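Local coordinates for protein phenylacetate-CoA oxygenase subunit PaaB (Ralstonia eutropha JMP134, PDB 3EGR) that probably serves as a small subunit of the multicomponent phenylacetyl-CoA oxygenase of bacterial phenylacetate degradation, its own role in the complex being unsettled, at residues L20-C25 and S52-P57; P8-F13 and T31-A36. All coordinates share one frame; numbering follows the deposited sequence.

Contact 1: L20-C25 and S52-P57; sequences LEHKHC and SIWVVP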
loop_
_atom_site.group_PDB
_atom_site.type_symbol
_atom_site.label_atom_id
_atom_site.label_comp_id
_atom_site.label_asym_id
_atom_site.label_seq_id
_atom_site.Cartn_x
_atom_site.Cartn_y
_atom_site.Cartn_z
ATOM N N LEU A 20 -5.947 -12.137 21.740
ATOM C CA LEU A 20 -4.530 -11.783 21.820
ATOM C C LEU A 20 -3.990 -11.214 20.512
ATOM O O LEU A 20 -3.208 -10.267 20.534
ATOM C CB LEU A 20 -3.704 -13.000 22.238
ATOM C CG LEU A 20 -3.959 -13.517 23.661
ATOM C CD1 LEU A 20 -3.407 -14.939 23.843
ATOM C CD2 LEU A 20 -3.370 -12.571 24.719
ATOM N N GLU A 21 -4.389 -11.783 19.376
ATOM C CA GLU A 21 -3.912 -11.302 18.080
ATOM C C GLU A 21 -5.026 -11.098 17.043
ATOM O O GLU A 21 -6.131 -11.604 17.182
ATOM C CB GLU A 21 -2.823 -12.230 17.526
ATOM C CG GLU A 21 -3.302 -13.587 17.007
ATOM C CD GLU A 21 -3.217 -14.707 18.037
ATOM O OE1 GLU A 21 -2.160 -14.875 18.699
ATOM O OE2 GLU A 21 -4.216 -15.443 18.168
ATOM N N HIS A 22 -4.716 -10.338 15.999
ATOM C CA HIS A 22 -5.647 -10.109 14.907
ATOM C C HIS A 22 -5.698 -11.358 14.018
ATOM O O HIS A 22 -4.657 -11.883 13.638
ATOM C CB HIS A 22 -5.225 -8.875 14.091
ATOM C CG HIS A 22 -5.500 -7.563 14.772
ATOM N ND1 HIS A 22 -4.661 -7.025 15.725
ATOM C CD2 HIS A 22 -6.513 -6.671 14.618
ATOM C CE1 HIS A 22 -5.153 -5.865 16.136
ATOM N NE2 HIS A 22 -6.275 -5.626 15.478
ATOM N N LYS A 23 -6.906 -11.844 13.730
ATOM C CA LYS A 23 -7.121 -13.003 12.860
ATOM C C LYS A 23 -7.867 -12.526 11.610
ATOM O O LYS A 23 -8.807 -11.725 11.698
ATOM C CB LYS A 23 -7.945 -14.112 13.559
ATOM C CG LYS A 23 -7.379 -14.644 14.902
ATOM C CD LYS A 23 -8.207 -15.801 15.536
ATOM N N HIS A 24 -7.444 -13.015 10.449
ATOM C CA HIS A 24 -8.125 -12.727 9.194
ATOM C C HIS A 24 -9.495 -13.357 9.221
ATOM O O HIS A 24 -9.618 -14.554 9.470
ATOM C CB HIS A 24 -7.340 -13.307 8.027
ATOM C CG HIS A 24 -7.939 -13.019 6.689
ATOM N ND1 HIS A 24 -8.198 -14.007 5.764
ATOM C CD2 HIS A 24 -8.304 -11.851 6.106
ATOM C CE1 HIS A 24 -8.710 -13.461 4.675
ATOM N NE2 HIS A 24 -8.779 -12.154 4.852
ATOM N N CYS A 25 -10.526 -12.569 8.962
ATOM C CA CYS A 25 -11.889 -13.088 9.029
ATOM C C CYS A 25 -12.670 -12.985 7.711
ATOM O O CYS A 25 -13.781 -13.485 7.621
ATOM C CB CYS A 25 -12.647 -12.414 10.181
ATOM S SG CYS A 25 -12.862 -10.658 9.986
ATOM N N SER A 52 -10.710 -4.822 18.074
ATOM C CA SER A 52 -9.881 -4.050 17.131
ATOM C C SER A 52 -10.030 -4.589 15.723
ATOM O O SER A 52 -9.891 -5.797 15.518
ATOM C CB SER A 52 -8.408 -4.115 17.514
ATOM O OG SER A 52 -7.589 -3.422 16.581
ATOM N N ILE A 53 -10.287 -3.692 14.764
ATOM C CA ILE A 53 -10.381 -4.053 13.348
ATOM C C ILE A 53 -9.237 -3.442 12.526
ATOM O O ILE A 53 -8.954 -2.254 12.621
ATOM C CB ILE A 53 -11.736 -3.585 12.719
ATOM C CG1 ILE A 53 -12.911 -3.899 13.655
ATOM C CG2 ILE A 53 -11.956 -4.229 11.334
ATOM C CD1 ILE A 53 -14.265 -3.362 13.156
ATOM N N TRP A 54 -8.593 -4.266 11.709
ATOM C CA TRP A 54 -7.627 -3.804 10.709
ATOM C C TRP A 54 -8.148 -4.108 9.314
ATOM O O TRP A 54 -8.558 -5.247 9.035
ATOM C CB TRP A 54 -6.285 -4.516 10.859
ATOM C CG TRP A 54 -5.476 -4.149 12.051
ATOM C CD1 TRP A 54 -5.761 -3.189 12.974
ATOM C CD2 TRP A 54 -4.207 -4.703 12.422
ATOM N NE1 TRP A 54 -4.756 -3.121 13.912
ATOM C CE2 TRP A 54 -3.789 -4.040 13.595
ATOM C CE3 TRP A 54 -3.384 -5.698 11.880
ATOM C CZ2 TRP A 54 -2.591 -4.344 14.242
ATOM C CZ3 TRP A 54 -2.182 -5.998 12.520
ATOM C CH2 TRP A 54 -1.805 -5.327 13.695
ATOM N N VAL A 55 -8.117 -3.100 8.444
ATOM C CA VAL A 55 -8.397 -3.290 7.033
ATOM C C VAL A 55 -7.149 -2.970 6.217
ATOM O O VAL A 55 -6.378 -2.054 6.540
ATOM C CB VAL A 55 -9.611 -2.448 6.536
ATOM C CG1 VAL A 55 -10.898 -2.914 7.220
ATOM C CG2 VAL A 55 -9.374 -0.933 6.704
ATOM N N VAL A 56 -6.971 -3.744 5.150
ATOM C CA VAL A 56 -5.803 -3.662 4.282
ATOM C C VAL A 56 -6.255 -3.899 2.851
ATOM O O VAL A 56 -6.940 -4.897 2.573
ATOM C CB VAL A 56 -4.781 -4.755 4.625
ATOM C CG1 VAL A 56 -3.508 -4.514 3.888
ATOM C CG2 VAL A 56 -4.552 -4.794 6.121
ATOM N N PRO A 57 -5.898 -2.983 1.935
ATOM C CA PRO A 57 -6.196 -3.276 0.548
ATOM C C PRO A 57 -5.442 -4.528 0.141
ATOM O O PRO A 57 -4.266 -4.668 0.498
ATOM C CB PRO A 57 -5.670 -2.045 -0.206
ATOM C CG PRO A 57 -4.866 -1.290 0.730
ATOM C CD PRO A 57 -5.235 -1.681 2.107
#
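His22 and Ser52 have the nearest CA atoms of residues 20-25 and 52-57, 7.7 Å apart. That is too far for a shared ladder. Strand 9-15 runs between the two segments and is antiparallel to both, which makes strands 23-29 and 52-57 parallel to each other. Ser52 and Trp54 are two residues apart on one strand and direct their side chains to the same face of the sheet. Ile53, between them, points away and packs on Ala40 of helix 33-45.

The imidazole of His22 bridges the gap. Its CG lies anti to its own carbonyl carbon (chi1 -74°), and this sends the ring across to strand 52-57. It stacks face to face on the five-membered ring of Trp54, with centroids 3.7 Å apart and planes 16° from parallel. His22 CE1 lies over the indole face, toward its rim, 3.4 Å from Trp54 CE2. Ser52 OG meets the imidazole differently, at its edge and in its plane. It forms a hydrogen bond with His22 NE2 of 2.8 Å, and either group may be the donor. With one face on the indole and one edge bonded to the hydroxyl, the imidazole is held in both tilt and rotation. Trp54 NE1 also lies close to His22 NE2, but the angle is too poor for a hydrogen bond.

Trp54 also meets His24 of the second subunit edge to face, and Trp54 and Val55 pair with an antiparallel strand of that subunit, continuing the sheet across the interface. A thiocyanate ion, probably from the crystallisation liquor, lies about 4 Å from the side chain of Trp54. Within the chain, the contact spans the middle strand of a 2-1-3 sheet whose outer strands are connected by a beta-alpha-beta crossover through helix 33-45.

Contact 2: P8-F13 and T31-A36; sequences PLWEVF and TDAQQA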
loop_
_atom_site.group_PDB
_atom_site.type_symbol
_atom_site.label_atom_id
_atom_site.label_comp_id
_atom_site.label_asym_id
_atom_site.label_seq_id
_atom_site.Cartn_x
_atom_site.Cartn_y
_atom_site.Cartn_z
ATOM N N PRO A 8 -12.351 -1.271 -4.625
ATOM C CA PRO A 8 -11.343 -2.309 -4.521
ATOM C C PRO A 8 -11.585 -3.273 -3.349
ATOM O O PRO A 8 -12.427 -3.005 -2.470
ATOM C CB PRO A 8 -10.053 -1.508 -4.314
ATOM C CG PRO A 8 -10.502 -0.229 -3.714
ATOM C CD PRO A 8 -11.798 0.069 -4.367
ATOM N N LEU A 9 -10.839 -4.381 -3.370
ATOM C CA LEU A 9 -10.944 -5.443 -2.375
ATOM C C LEU A 9 -10.063 -5.124 -1.169
ATOM O O LEU A 9 -8.947 -4.624 -1.324
ATOM C CB LEU A 9 -10.531 -6.792 -2.988
ATOM C CG LEU A 9 -10.772 -8.029 -2.102
ATOM C CD1 LEU A 9 -12.300 -8.331 -2.042
ATOM C CD2 LEU A 9 -9.973 -9.226 -2.597
ATOM N N TRP A 10 -10.588 -5.402 0.025
ATOM C CA TRP A 10 -9.895 -5.179 1.303
ATOM C C TRP A 10 -9.904 -6.468 2.089
ATOM O O TRP A 10 -10.891 -7.205 2.071
ATOM C CB TRP A 10 -10.592 -4.092 2.130
ATOM C CG TRP A 10 -10.680 -2.778 1.394
ATOM C CD1 TRP A 10 -11.541 -2.481 0.387
ATOM C CD2 TRP A 10 -9.866 -1.610 1.585
ATOM N NE1 TRP A 10 -11.316 -1.214 -0.063
ATOM C CE2 TRP A 10 -10.288 -0.657 0.649
ATOM C CE3 TRP A 10 -8.826 -1.277 2.459
ATOM C CZ2 TRP A 10 -9.708 0.614 0.552
ATOM C CZ3 TRP A 10 -8.242 -0.001 2.355
ATOM C CH2 TRP A 10 -8.699 0.922 1.418
ATOM N N GLU A 11 -8.798 -6.772 2.749
ATOM C CA GLU A 11 -8.788 -7.875 3.690
ATOM C C GLU A 11 -9.028 -7.318 5.087
ATOM O O GLU A 11 -8.536 -6.230 5.435
ATOM C CB GLU A 11 -7.470 -8.642 3.631
ATOM C CG GLU A 11 -7.150 -9.251 2.267
ATOM C CD GLU A 11 -8.237 -10.153 1.746
ATOM O OE1 GLU A 11 -8.951 -10.797 2.547
ATOM O OE2 GLU A 11 -8.371 -10.235 0.516
ATOM N N VAL A 12 -9.798 -8.067 5.871
ATOM C CA VAL A 12 -10.222 -7.639 7.189
ATOM C C VAL A 12 -9.625 -8.573 8.243
ATOM O O VAL A 12 -9.759 -9.795 8.150
ATOM C CB VAL A 12 -11.762 -7.688 7.286
ATOM C CG1 VAL A 12 -12.250 -7.312 8.685
ATOM C CG2 VAL A 12 -12.374 -6.783 6.242
ATOM N N PHE A 13 -8.993 -7.988 9.254
ATOM C CA PHE A 13 -8.443 -8.738 10.379
ATOM C C PHE A 13 -9.043 -8.163 11.643
ATOM O O PHE A 13 -9.085 -6.941 11.792
ATOM C CB PHE A 13 -6.918 -8.597 10.441
ATOM C CG PHE A 13 -6.218 -8.941 9.151
ATOM C CD1 PHE A 13 -6.150 -8.025 8.116
ATOM C CD2 PHE A 13 -5.623 -10.173 8.974
ATOM C CE1 PHE A 13 -5.513 -8.337 6.933
ATOM C CE2 PHE A 13 -4.987 -10.487 7.787
ATOM C CZ PHE A 13 -4.937 -9.568 6.771
ATOM N N THR A 31 -14.975 1.665 -1.046
ATOM C CA THR A 31 -14.351 2.760 -1.793
ATOM C C THR A 31 -13.112 3.307 -1.087
ATOM O O THR A 31 -12.255 3.833 -1.735
ATOM C CB THR A 31 -15.321 3.900 -2.082
ATOM O OG1 THR A 31 -15.753 4.463 -0.844
ATOM C CG2 THR A 31 -16.531 3.407 -2.908
ATOM N N ASP A 32 -12.997 3.179 0.228
ATOM C CA ASP A 32 -11.773 3.612 0.906
ATOM C C ASP A 32 -11.632 2.951 2.263
ATOM O O ASP A 32 -12.524 2.189 2.693
ATOM C CB ASP A 32 -11.747 5.132 1.045
ATOM C CG ASP A 32 -12.994 5.681 1.666
ATOM O OD1 ASP A 32 -13.404 5.249 2.770
ATOM O OD2 ASP A 32 -13.581 6.561 1.030
ATOM N N ALA A 33 -10.523 3.240 2.942
ATOM C CA ALA A 33 -10.202 2.532 4.171
ATOM C C ALA A 33 -11.255 2.796 5.253
ATOM O O ALA A 33 -11.616 1.897 6.015
ATOM C CB ALA A 33 -8.801 2.882 4.661
ATOM N N GLN A 34 -11.782 4.011 5.295
ATOM C CA GLN A 34 -12.756 4.345 6.330
ATOM C C GLN A 34 -14.102 3.680 6.089
ATOM O O GLN A 34 -14.758 3.267 7.040
ATOM C CB GLN A 34 -12.879 5.851 6.495
ATOM C CG GLN A 34 -11.619 6.476 7.098
ATOM C CD GLN A 34 -11.287 5.948 8.503
ATOM O OE1 GLN A 34 -12.139 5.939 9.400
ATOM N NE2 GLN A 34 -10.042 5.514 8.698
ATOM N N GLN A 35 -14.499 3.549 4.828
ATOM C CA GLN A 35 -15.730 2.830 4.509
ATOM C C GLN A 35 -15.541 1.336 4.760
ATOM O O GLN A 35 -16.475 0.662 5.220
ATOM C CB GLN A 35 -16.188 3.097 3.073
ATOM C CG GLN A 35 -17.499 2.422 2.730
ATOM C CD GLN A 35 -17.887 2.493 1.260
ATOM O OE1 GLN A 35 -17.053 2.345 0.364
ATOM N NE2 GLN A 35 -19.177 2.695 1.008
ATOM N N ALA A 36 -14.344 0.820 4.486
ATOM C CA ALA A 36 -14.048 -0.591 4.752
ATOM C C ALA A 36 -14.140 -0.896 6.252
ATOM O O ALA A 36 -14.716 -1.899 6.668
ATOM C CB ALA A 36 -12.692 -0.947 4.216
#
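Trp10 lays one face of its indole against the first turn of helix 33-45. This is helix-on-sheet packing at the start of the crossover helix, with strand 9-15 beneath. The CA atoms of Trp10 and Ala36 are 7.1 Å apart. The side chain has CG anti to the carbonyl carbon (chi1 -58°), which brings the flat ring under the helix start.

The two ends of the indole meet different groups. Ala36 CB stands over the five-membered ring, 4.0 Å from its centroid and 17° off the normal, a CH-pi contact. Around the six-membered ring, Trp10 CZ3 touches Ala33 CB at 3.7 Å. Asp32 O lies over the same face as Ala36 CB, toward the rim. That oxygen already accepts from Ala36 N in the helix. The indole NE1 is bonded to Ala30 O, so the ring is fixed at its polar edge as well as by its face. On the sheet, Trp10 also touches Leu28.

Polar groups of Thr31, Asp32 and Gln35 bond to one another at the helix start. Asp32 is the N-cap, and its OD1 accepts from Gln35 N at 2.9 Å. Gln35 OE1 turns back to take two donors from Thr31. Thr31 N meets it nearly head-on to the carbonyl, whereas Thr31 OG1, 2.8 Å from Gln35 OE1, comes from above the carbonyl plane.

Contacts 1 and 2 have centres 11 Å apart and share one sheet. Strand 9-15, which carries residues 8-13 of contact 2, is the middle strand that separates the two segments of contact 1. Glu11 ties to both of them: its N is 2.6 Å from Val56 O, and its OE1 is 2.7 Å from His24 NE2, both probable hydrogen bonds. Trp10 of contact 2 also packs on Pro57 of contact 1, with CE3 3.4 Å from Pro57 N. Contact 2 joins the sheet to the helix, whereas contact 1 lies on the opposite face. Both touch the second subunit. The thiocyanate beside contact 1 does not by itself mark a substrate site, and neither contact can be assigned to a catalytic site.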